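Local coordinates for glucose import ATP-binding protein GlcV (Sulfolobus solfataricus, PDB 1OXX) that powers glucose uptake as the ATP-hydrolysing subunit of an ABC transporter, coupling ATP breakdown to import of the sugar across the cell membrane, at residues L128-H131 / H132-N135; V149-A152 / R153-K157. The protein carries 1 engineered substitution. All coordinates share one frame; numbering follows the deposited sequence.

Interaction 1. Residues L128-H131 / H132-N135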
# COMPACT_ATOMS: atom_id res chain seq x y z
N LEU A 128 23.62 0.70 -8.70
CA LEU A 128 22.47 -0.18 -8.78
C LEU A 128 22.81 -1.54 -9.40
O LEU A 128 21.93 -2.34 -9.73
CB LEU A 128 21.34 0.51 -9.57
CG LEU A 128 20.69 1.73 -8.91
CD1 LEU A 128 19.67 2.39 -9.80
CD2 LEU A 128 20.03 1.30 -7.60
N ASP A 129 24.11 -1.78 -9.56
CA ASP A 129 24.66 -3.04 -10.05
C ASP A 129 24.07 -3.52 -11.38
O ASP A 129 23.73 -4.70 -11.55
CB ASP A 129 24.53 -4.14 -8.99
CG ASP A 129 25.39 -5.36 -9.30
OD1 ASP A 129 26.48 -5.21 -9.91
OD2 ASP A 129 25.05 -6.51 -8.93
N ILE A 130 23.97 -2.59 -12.32
CA ILE A 130 23.58 -2.91 -13.70
C ILE A 130 24.56 -2.35 -14.71
O ILE A 130 24.27 -2.29 -15.90
CB ILE A 130 22.15 -2.42 -14.05
CG1 ILE A 130 21.94 -0.99 -13.57
CG2 ILE A 130 21.13 -3.38 -13.46
CD1 ILE A 130 20.69 -0.31 -14.07
N HIS A 131 25.74 -1.97 -14.23
CA HIS A 131 26.76 -1.41 -15.11
C HIS A 131 27.15 -2.40 -16.21
O HIS A 131 27.44 -2.01 -17.34
CB HIS A 131 27.98 -1.01 -14.27
CG HIS A 131 29.03 -0.29 -15.03
ND1 HIS A 131 30.07 -0.96 -15.65
CD2 HIS A 131 29.21 1.02 -15.31
CE1 HIS A 131 30.85 -0.08 -16.25
NE2 HIS A 131 30.35 1.13 -16.06
N HIS A 132 27.13 -3.69 -15.87
CA HIS A 132 27.57 -4.74 -16.78
C HIS A 132 26.55 -5.13 -17.85
O HIS A 132 26.86 -5.92 -18.73
CB HIS A 132 27.98 -5.98 -16.01
CG HIS A 132 26.91 -6.53 -15.12
ND1 HIS A 132 26.44 -5.86 -14.01
CD2 HIS A 132 26.23 -7.71 -15.15
CE1 HIS A 132 25.52 -6.59 -13.41
NE2 HIS A 132 25.37 -7.72 -14.08
N VAL A 133 25.34 -4.57 -17.77
CA VAL A 133 24.34 -4.86 -18.80
C VAL A 133 23.87 -3.58 -19.53
O VAL A 133 22.80 -3.54 -20.13
CB VAL A 133 23.14 -5.63 -18.23
CG1 VAL A 133 23.58 -7.03 -17.77
CG2 VAL A 133 22.51 -4.91 -17.07
N LEU A 134 24.65 -2.51 -19.45
CA LEU A 134 24.27 -1.25 -20.08
C LEU A 134 24.04 -1.35 -21.58
O LEU A 134 23.27 -0.56 -22.12
CB LEU A 134 25.29 -0.14 -19.77
CG LEU A 134 25.22 0.44 -18.36
CD1 LEU A 134 26.44 1.29 -18.01
CD2 LEU A 134 23.95 1.24 -18.17
N ASN A 135 24.71 -2.27 -22.27
CA ASN A 135 24.51 -2.40 -23.71
C ASN A 135 23.32 -3.24 -24.12
O ASN A 135 22.98 -3.30 -25.29
CB ASN A 135 25.78 -2.95 -24.35
CG ASN A 135 26.86 -1.92 -24.45
OD1 ASN A 135 28.00 -2.23 -24.83
ND2 ASN A 135 26.53 -0.68 -24.13
O HOH W 1 27.21 -3.83 -12.18
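With chi1 at 57°, His132 places CG between its own backbone N and carbonyl carbon, folding the imidazole back over the turn towards Asp129. At Asp129 a chi1 of -165° swings CG away from the main-chain N, which brings the carboxylate round to the same side. The ring and carboxylate do not bond directly: OD1 of Asp129 stays 4.2 Å from ND1 of His132. A water bridges them instead, donating to OD1 of Asp129 at 2.8 Å and bonding ND1 of His132 at the same length, with the backbone N of His131 as a weak third partner. CE1 of His132 lies 3.2 Å from the carbonyl O of Asp129, which sits at the ring edge.

Asp129, with positive phi, is the C-prime residue of a Schellman motif closing helix 114-127. One turn on, Val133 N donates to Ile130 O (3.1 Å, 160° at the hydrogen) from above the carbonyl plane. CG2 of Val133 also packs on CB of Ile130 at 3.9 Å, and Leu134 lays CG against the His131 carbonyl. NE2 of His131 bonds Glu122. The negative charge of Asp129, one water away, would tend to stabilise positive charge on the His132 ring.

Interaction 2. Residues V149-A152 / R153-K157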
# COMPACT_ATOMS: atom_id res chain seq x y z
N VAL A 149 17.09 -0.75 -13.98
CA VAL A 149 17.25 0.26 -15.01
C VAL A 149 16.20 1.35 -14.86
O VAL A 149 16.49 2.53 -14.99
CB VAL A 149 17.18 -0.36 -16.41
CG1 VAL A 149 17.17 0.71 -17.48
CG2 VAL A 149 18.34 -1.30 -16.58
N ALA A 150 14.96 0.96 -14.55
CA ALA A 150 13.89 1.92 -14.34
C ALA A 150 14.19 2.82 -13.14
O ALA A 150 13.94 4.04 -13.17
CB ALA A 150 12.55 1.21 -14.15
N LEU A 151 14.73 2.24 -12.07
CA LEU A 151 15.11 3.04 -10.91
C LEU A 151 16.29 3.96 -11.26
O LEU A 151 16.28 5.12 -10.87
CB LEU A 151 15.47 2.13 -9.76
CG LEU A 151 15.70 2.75 -8.40
CD1 LEU A 151 14.52 3.60 -7.96
CD2 LEU A 151 15.99 1.64 -7.40
N ALA A 152 17.26 3.50 -12.03
CA ALA A 152 18.38 4.34 -12.43
C ALA A 152 17.89 5.52 -13.24
O ALA A 152 18.37 6.65 -13.08
CB ALA A 152 19.36 3.50 -13.25
N ARG A 153 16.97 5.26 -14.17
CA ARG A 153 16.38 6.34 -14.96
C ARG A 153 15.74 7.40 -14.05
O ARG A 153 15.88 8.61 -14.28
CB ARG A 153 15.35 5.77 -15.93
CG ARG A 153 14.71 6.80 -16.79
CD ARG A 153 13.71 6.25 -17.77
NE ARG A 153 12.64 5.52 -17.11
CZ ARG A 153 11.71 4.84 -17.75
NH1 ARG A 153 11.73 4.76 -19.07
NH2 ARG A 153 10.78 4.19 -17.06
N ALA A 154 15.03 6.95 -13.02
CA ALA A 154 14.38 7.86 -12.07
C ALA A 154 15.36 8.67 -11.23
O ALA A 154 15.01 9.76 -10.78
CB ALA A 154 13.50 7.08 -11.16
N LEU A 155 16.57 8.15 -11.02
CA LEU A 155 17.56 8.75 -10.12
C LEU A 155 18.65 9.55 -10.81
O LEU A 155 19.47 10.21 -10.17
CB LEU A 155 18.21 7.64 -9.30
CG LEU A 155 17.27 6.86 -8.40
CD1 LEU A 155 18.03 5.73 -7.75
CD2 LEU A 155 16.66 7.76 -7.36
N VAL A 156 18.67 9.47 -12.12
CA VAL A 156 19.80 10.02 -12.88
C VAL A 156 20.01 11.53 -12.76
O VAL A 156 21.13 12.01 -12.88
CB VAL A 156 19.75 9.56 -14.37
CG1 VAL A 156 18.78 10.36 -15.17
CG2 VAL A 156 21.13 9.62 -14.95
N LYS A 157 18.93 12.27 -12.52
CA LYS A 157 19.02 13.74 -12.33
C LYS A 157 19.07 14.17 -10.86
O LYS A 157 18.81 15.33 -10.54
CB LYS A 157 17.83 14.45 -12.98
CG LYS A 157 17.75 14.36 -14.51
CD LYS A 157 16.67 15.28 -15.07
CE LYS A 157 15.27 14.83 -14.70
NZ LYS A 157 14.22 15.74 -15.25
O HOH W 2 11.75 5.15 -14.22
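Leu155 lays its side chain back along the helix onto Leu151, its CD1 3.8 Å from CG of Leu151, the two crossing at a slant. CG of Leu155 stands anti to its own carbonyl carbon (chi1 -63°), and this carries it to within 3.2 Å of the Leu151 carbonyl O. The backbone N of Leu155 is shared: it donates to Ala152 O at 3.1 Å, and only weakly to Leu151 O. Just before it the bonding is regular i to i-4, Arg153 N reaching Val149 O at 2.9 Å and Ala154 N reaching Ala150 O at 3.1 Å; at Leu155 the i-3 bond, 3-10-like in its register, is the stronger of the two.

This is helix 143-155, whose first turn carries the end of the LSGGQ-type signature sequence in the helical subdomain of the ABC ATPase. Its leucines face helix 176-190, where Leu182 and Val186 meet Leu151, while Val186 and Leu190 meet Leu155. An alanine in place of Leu155 would probably open a gap beside Leu151, where Val186 and Leu190 lose the leucine they pack on, and leave the Leu151 carbonyl less well covered.

Ala150 O has a second partner, a water hydrogen-bonded to it at 2.7 Å, which accepts from NE of Arg153 at 3.0 Å, in the plane of the guanidinium. A bend at chi3 (58°) turns the arginine to this water. Further out, NH1 and NH2 bond the carbonyls of Ala92 and Trp91, and the guanidinium makes a cation-pi contact with Trp91, just beyond Gln89 of the Q-loop.

How the interactions relate
Interaction 1 closes helix 114-127 and interaction 2 lies on the next helix, 143-155; their centres are 12 Å apart, and the apolar side chains of the first rest on the second. Leu128 CD1 comes to 3.5 Å from Ala152 N, and Ile130 CD1 to 3.6 Å from Val149 CG2. Arg148 adds a polar tie by bonding the carbonyl of Leu128. Ile103 of helix 99-104 touches Ile130 and Leu134 of interaction 1 and also Val149 and Ala152 of interaction 2, so it packs against both. Residues 128-135 lie away from the nucleotide site, whereas Ala150 has its side chain about 10 Å from that of Gln89, inferred to bind ATP.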